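Local coordinates for secreted protein (Kutzneria albida DSM 43870, PDB 5M6Q), which probably acts as a microbial transglutaminase, cross-linking proteins by transferring the gamma-glutamyl group of protein-bound glutamines to amines, at residues Leu53-Phe67 against Asp213-Asp225. Sequence-based numbering, arbitrary orientation.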
loop_
_atom_site.group_PDB
_atom_site.type_symbol
_atom_site.label_atom_id
_atom_site.label_comp_id
_atom_site.label_asym_id
_atom_site.label_seq_id
_atom_site.Cartn_x
_atom_site.Cartn_y
_atom_site.Cartn_z
ATOM N N LEU A 53 6.530 2.936 4.379
ATOM C CA LEU A 53 6.239 4.308 3.980
ATOM C C LEU A 53 7.143 5.313 4.695
ATOM O O LEU A 53 7.389 6.390 4.169
ATOM C CB LEU A 53 4.778 4.648 4.233
ATOM C CG LEU A 53 3.835 3.857 3.335
ATOM C CD1 LEU A 53 2.424 3.937 3.861
ATOM C CD2 LEU A 53 3.911 4.398 1.907
ATOM N N ASN A 54 7.636 4.955 5.883
ATOM C CA ASN A 54 8.691 5.732 6.546
ATOM C C ASN A 54 8.166 7.118 6.905
ATOM O O ASN A 54 8.876 8.111 6.831
ATOM C CB ASN A 54 9.940 5.838 5.651
ATOM C CG ASN A 54 11.164 6.387 6.399
ATOM O OD1 ASN A 54 11.224 6.340 7.623
ATOM N ND2 ASN A 54 12.138 6.900 5.655
ATOM N N ARG A 55 6.901 7.165 7.293
ATOM C CA ARG A 55 6.220 8.424 7.529
ATOM C C ARG A 55 5.574 8.491 8.891
ATOM O O ARG A 55 4.549 7.847 9.140
ATOM C CB ARG A 55 5.172 8.646 6.458
ATOM C CG ARG A 55 5.773 9.252 5.233
ATOM C CD ARG A 55 4.729 9.454 4.204
ATOM N NE ARG A 55 3.613 10.257 4.686
ATOM C CZ ARG A 55 2.516 10.465 3.973
ATOM N NH1 ARG A 55 2.421 9.921 2.764
ATOM N NH2 ARG A 55 1.525 11.203 4.456
ATOM N N GLU A 56 6.162 9.307 9.759
ATOM C CA GLU A 56 5.719 9.383 11.141
ATOM C C GLU A 56 4.324 9.970 11.271
ATOM O O GLU A 56 3.673 9.785 12.292
ATOM C CB GLU A 56 6.707 10.201 11.960
ATOM C CG GLU A 56 6.829 11.632 11.504
ATOM C CD GLU A 56 7.824 12.405 12.342
ATOM O OE1 GLU A 56 7.570 12.581 13.558
ATOM O OE2 GLU A 56 8.869 12.801 11.782
ATOM N N ASP A 57 3.859 10.670 10.240
ATOM C CA ASP A 57 2.531 11.275 10.272
ATOM C C ASP A 57 1.417 10.261 9.995
ATOM O O ASP A 57 0.228 10.600 10.054
ATOM C CB ASP A 57 2.437 12.426 9.260
ATOM C CG ASP A 57 2.709 11.981 7.829
ATOM O OD1 ASP A 57 3.663 11.200 7.600
ATOM O OD2 ASP A 57 1.974 12.425 6.925
ATOM N N LEU A 58 1.799 9.023 9.697
ATOM C CA LEU A 58 0.818 7.980 9.402
ATOM C C LEU A 58 0.777 6.910 10.482
ATOM O O LEU A 58 1.813 6.450 10.954
ATOM C CB LEU A 58 1.125 7.323 8.058
ATOM C CG LEU A 58 0.986 8.243 6.848
ATOM C CD1 LEU A 58 1.513 7.539 5.622
ATOM C CD2 LEU A 58 -0.463 8.641 6.659
ATOM N N SER A 59 -0.422 6.525 10.885
ATOM C CA SER A 59 -0.558 5.344 11.715
ATOM C C SER A 59 -1.150 4.223 10.853
ATOM O O SER A 59 -0.844 3.059 11.058
ATOM C CB SER A 59 -1.414 5.626 12.950
ATOM O OG SER A 59 -2.698 6.072 12.576
ATOM N N ASN A 60 -1.972 4.595 9.874
ATOM C CA ASN A 60 -2.470 3.650 8.882
ATOM C C ASN A 60 -2.033 4.064 7.483
ATOM O O ASN A 60 -1.830 5.240 7.210
ATOM C CB ASN A 60 -3.993 3.543 8.943
ATOM C CG ASN A 60 -4.488 3.154 10.318
ATOM O OD1 ASN A 60 -3.900 2.299 10.976
ATOM N ND2 ASN A 60 -5.564 3.793 10.768
ATOM N N PRO A 61 -1.865 3.086 6.586
ATOM C CA PRO A 61 -1.519 3.446 5.209
ATOM C C PRO A 61 -2.682 4.191 4.551
ATOM O O PRO A 61 -3.818 3.735 4.621
ATOM C CB PRO A 61 -1.260 2.087 4.538
ATOM C CG PRO A 61 -1.002 1.139 5.664
ATOM C CD PRO A 61 -1.865 1.629 6.797
ATOM N N PRO A 62 -2.405 5.329 3.918
ATOM C CA PRO A 62 -3.493 6.150 3.371
ATOM C C PRO A 62 -4.123 5.522 2.136
ATOM O O PRO A 62 -3.405 4.983 1.295
ATOM C CB PRO A 62 -2.795 7.463 3.018
ATOM C CG PRO A 62 -1.397 7.039 2.666
ATOM C CD PRO A 62 -1.077 5.817 3.508
ATOM N N LEU A 63 -5.448 5.606 2.020
ATOM C CA LEU A 63 -6.162 4.891 0.968
ATOM C C LEU A 63 -6.688 5.833 -0.106
ATOM O O LEU A 63 -7.469 5.422 -0.961
ATOM C CB LEU A 63 -7.311 4.082 1.574
ATOM C CG LEU A 63 -6.837 3.077 2.630
ATOM C CD1 LEU A 63 -8.009 2.287 3.226
ATOM C CD2 LEU A 63 -5.812 2.107 2.041
ATOM N N ASN A 64 -6.221 7.081 -0.055
ATOM C CA ASN A 64 -6.668 8.172 -0.932
ATOM C C ASN A 64 -6.656 7.835 -2.415
ATOM O O ASN A 64 -7.536 8.241 -3.167
ATOM C CB ASN A 64 -5.773 9.414 -0.744
ATOM C CG ASN A 64 -5.641 9.835 0.694
ATOM O OD1 ASN A 64 -4.530 10.029 1.195
ATOM N ND2 ASN A 64 -6.773 10.005 1.367
ATOM N N LEU A 65 -5.594 7.157 -2.829
ATOM C CA LEU A 65 -5.325 6.893 -4.235
ATOM C C LEU A 65 -5.316 5.395 -4.450
ATOM O O LEU A 65 -4.248 4.787 -4.571
ATOM C CB LEU A 65 -3.987 7.503 -4.670
ATOM C CG LEU A 65 -3.794 9.024 -4.606
ATOM C CD1 LEU A 65 -2.399 9.374 -5.116
ATOM C CD2 LEU A 65 -4.885 9.816 -5.384
ATOM N N SER A 66 -6.515 4.814 -4.490
ATOM C CA SER A 66 -6.691 3.362 -4.604
ATOM C C SER A 66 -7.314 3.005 -5.942
ATOM O O SER A 66 -8.251 3.664 -6.380
ATOM C CB SER A 66 -7.573 2.820 -3.473
ATOM O OG SER A 66 -6.936 2.952 -2.219
ATOM N N PHE A 67 -6.839 1.923 -6.556
ATOM C CA PHE A 67 -7.277 1.572 -7.906
ATOM C C PHE A 67 -7.585 0.075 -8.054
ATOM O O PHE A 67 -7.036 -0.752 -7.333
ATOM C CB PHE A 67 -6.206 2.018 -8.917
ATOM C CG PHE A 67 -5.815 3.452 -8.759
ATOM C CD1 PHE A 67 -6.607 4.460 -9.291
ATOM C CD2 PHE A 67 -4.685 3.807 -8.052
ATOM C CE1 PHE A 67 -6.262 5.786 -9.136
ATOM C CE2 PHE A 67 -4.345 5.136 -7.887
ATOM C CZ PHE A 67 -5.128 6.123 -8.429
ATOM N N ASP A 213 -13.363 -9.965 -0.414
ATOM C CA ASP A 213 -13.911 -10.007 -1.772
ATOM C C ASP A 213 -13.521 -8.781 -2.608
ATOM O O ASP A 213 -13.976 -8.615 -3.741
ATOM C CB ASP A 213 -15.438 -10.184 -1.744
ATOM C CG ASP A 213 -16.168 -9.057 -1.028
ATOM O OD1 ASP A 213 -15.537 -8.266 -0.290
ATOM O OD2 ASP A 213 -17.404 -8.970 -1.200
ATOM N N GLU A 214 -12.649 -7.960 -2.052
ATOM C CA GLU A 214 -12.142 -6.766 -2.722
ATOM C C GLU A 214 -10.629 -6.680 -2.610
ATOM O O GLU A 214 -10.050 -7.069 -1.602
ATOM C CB GLU A 214 -12.748 -5.483 -2.118
ATOM C CG GLU A 214 -14.260 -5.361 -2.244
ATOM C CD GLU A 214 -14.760 -5.201 -3.688
ATOM O OE1 GLU A 214 -13.954 -4.887 -4.612
ATOM O OE2 GLU A 214 -15.985 -5.392 -3.893
ATOM N N GLN A 215 -10.005 -6.157 -3.658
ATOM C CA GLN A 215 -8.583 -5.884 -3.656
ATOM C C GLN A 215 -8.349 -4.603 -4.433
ATOM O O GLN A 215 -8.900 -4.427 -5.517
ATOM C CB GLN A 215 -7.793 -7.045 -4.269
ATOM C CG GLN A 215 -6.287 -6.800 -4.280
ATOM C CD GLN A 215 -5.499 -8.063 -4.593
ATOM O OE1 GLN A 215 -6.065 -9.142 -4.692
ATOM N NE2 GLN A 215 -4.187 -7.930 -4.742
ATOM N N VAL A 216 -7.554 -3.703 -3.861
ATOM C CA VAL A 216 -7.166 -2.461 -4.521
ATOM C C VAL A 216 -5.649 -2.332 -4.555
ATOM O O VAL A 216 -4.944 -2.945 -3.770
ATOM C CB VAL A 216 -7.772 -1.213 -3.823
ATOM C CG1 VAL A 216 -9.296 -1.223 -3.907
ATOM C CG2 VAL A 216 -7.308 -1.131 -2.382
ATOM N N PHE A 217 -5.163 -1.512 -5.479
ATOM C CA PHE A 217 -3.763 -1.194 -5.563
ATOM C C PHE A 217 -3.646 0.300 -5.328
ATOM O O PHE A 217 -4.259 1.104 -6.030
ATOM C CB PHE A 217 -3.195 -1.613 -6.917
ATOM C CG PHE A 217 -3.271 -3.088 -7.150
ATOM C CD1 PHE A 217 -2.220 -3.910 -6.773
ATOM C CD2 PHE A 217 -4.410 -3.658 -7.680
ATOM C CE1 PHE A 217 -2.297 -5.265 -6.964
ATOM C CE2 PHE A 217 -4.491 -5.015 -7.871
ATOM C CZ PHE A 217 -3.439 -5.816 -7.511
ATOM N N THR A 218 -2.840 0.651 -4.340
ATOM C CA THR A 218 -2.880 1.973 -3.747
ATOM C C THR A 218 -1.538 2.635 -3.874
ATOM O O THR A 218 -0.498 2.010 -3.679
ATOM C CB THR A 218 -3.298 1.894 -2.262
ATOM O OG1 THR A 218 -4.589 1.283 -2.181
ATOM C CG2 THR A 218 -3.342 3.284 -1.614
ATOM N N VAL A 219 -1.570 3.905 -4.233
ATOM C CA VAL A 219 -0.364 4.692 -4.378
ATOM C C VAL A 219 -0.298 5.651 -3.219
ATOM O O VAL A 219 -1.287 6.314 -2.905
ATOM C CB VAL A 219 -0.353 5.444 -5.721
ATOM C CG1 VAL A 219 0.963 6.190 -5.889
ATOM C CG2 VAL A 219 -0.596 4.492 -6.866
ATOM N N ALA A 220 0.859 5.730 -2.580
ATOM C CA ALA A 220 1.052 6.648 -1.466
ATOM C C ALA A 220 2.483 7.142 -1.479
ATOM O O ALA A 220 3.379 6.479 -2.018
ATOM C CB ALA A 220 0.732 5.966 -0.126
ATOM N N PHE A 221 2.711 8.307 -0.889
ATOM C CA PHE A 221 4.056 8.828 -0.799
ATOM C C PHE A 221 4.797 8.197 0.351
ATOM O O PHE A 221 4.301 8.113 1.469
ATOM C CB PHE A 221 4.044 10.356 -0.678
ATOM C CG PHE A 221 3.818 11.034 -1.994
ATOM C CD1 PHE A 221 4.768 10.938 -2.992
ATOM C CD2 PHE A 221 2.640 11.715 -2.254
ATOM C CE1 PHE A 221 4.572 11.535 -4.210
ATOM C CE2 PHE A 221 2.437 12.325 -3.476
ATOM C CZ PHE A 221 3.403 12.227 -4.461
ATOM N N ALA A 222 5.979 7.699 0.043
ATOM C CA ALA A 222 6.886 7.212 1.062
ATOM C C ALA A 222 8.001 8.238 1.213
ATOM O O ALA A 222 8.304 8.983 0.284
ATOM C CB ALA A 222 7.447 5.837 0.694
ATOM N N LYS A 223 8.614 8.283 2.382
ATOM C CA LYS A 223 9.782 9.131 2.550
ATOM C C LYS A 223 11.044 8.308 2.259
ATOM O O LYS A 223 11.233 7.239 2.832
ATOM C CB LYS A 223 9.811 9.715 3.956
ATOM C CG LYS A 223 10.998 10.623 4.202
ATOM C CD LYS A 223 11.044 11.101 5.641
ATOM C CE LYS A 223 12.426 11.633 5.995
ATOM N NZ LYS A 223 12.423 12.214 7.361
ATOM N N LYS A 224 11.883 8.794 1.343
ATOM C CA LYS A 224 13.162 8.154 1.028
ATOM C C LYS A 224 14.059 8.011 2.258
ATOM O O LYS A 224 13.862 8.693 3.265
ATOM C CB LYS A 224 13.918 8.951 -0.031
ATOM C CG LYS A 224 13.286 8.991 -1.398
ATOM C CD LYS A 224 14.008 10.032 -2.243
ATOM C CE LYS A 224 13.235 10.384 -3.493
ATOM N NZ LYS A 224 13.872 11.511 -4.235
ATOM N N ASP A 225 15.049 7.125 2.163
ATOM C CA ASP A 225 16.087 7.004 3.191
ATOM C C ASP A 225 16.912 8.275 3.274
ATOM O O ASP A 225 17.430 8.720 2.251
ATOM C CB ASP A 225 17.020 5.832 2.895
ATOM C CG ASP A 225 16.296 4.514 2.850
ATOM O OD1 ASP A 225 15.297 4.374 3.588
ATOM O OD2 ASP A 225 16.724 3.621 2.080
ATOM O OXT ASP A 225 17.094 8.867 4.339
HETATM O O HOH W 1 0.580 9.672 0.217
HETATM O O HOH W 2 -3.416 6.481 -1.043
#
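The guanidinium of Arg55 meets Phe221 at its edge: NH1 donates to Phe221 O at 2.9 Å, almost within the guanidinium plane. Leu58 CD1 lies over the centre of one face, 3.5 Å above it. Water 1 also lies in the plane, accepting from NH1 and from Phe221 N, while Asp57 takes NE and NH2 side-on, one nitrogen to each carboxylate oxygen. The bend at chi3 (56°) swings NE off the strand to face Asp57, while NH1 still faces Phe221 O, and these in-plane partners probably fix the group's rotation. A leucine in place of Arg55 would probably leave Phe221 O without this donor and the Asp57 carboxylate without its charged mate.

The amide of Asn54 also works in its own plane, although ND2 approaches Lys223 O from above the carbonyl plane, at 3.0 Å. Leu53 O accepts from Lys223 N. Midway, Pro62 CG rests 3.7 Å from Ala220 CB, and water 2 ties Pro62 O and Leu65 N to Val219 O.

Farther along, Phe67 presents its ring edge to Phe217 O and to Val219 CG2, which lies 3.9 Å from CE2; Val76 of helix 70-84 also touches this side chain. With OG beside its backbone N (chi1 -66°), Ser66 receives Thr218 OG1 at 2.9 Å and donates to Leu63 O.

Phe67 and Phe217 form an antiparallel hydrogen-bonded pair, Ser66 and Thr218 a non-hydrogen-bonded one. The principle illustrated is edge-strand pairing extended by side chains and water: short strand 66-67 closes one margin of the antiparallel sheet, beside strand 214-223, in the microbial transglutaminase fold.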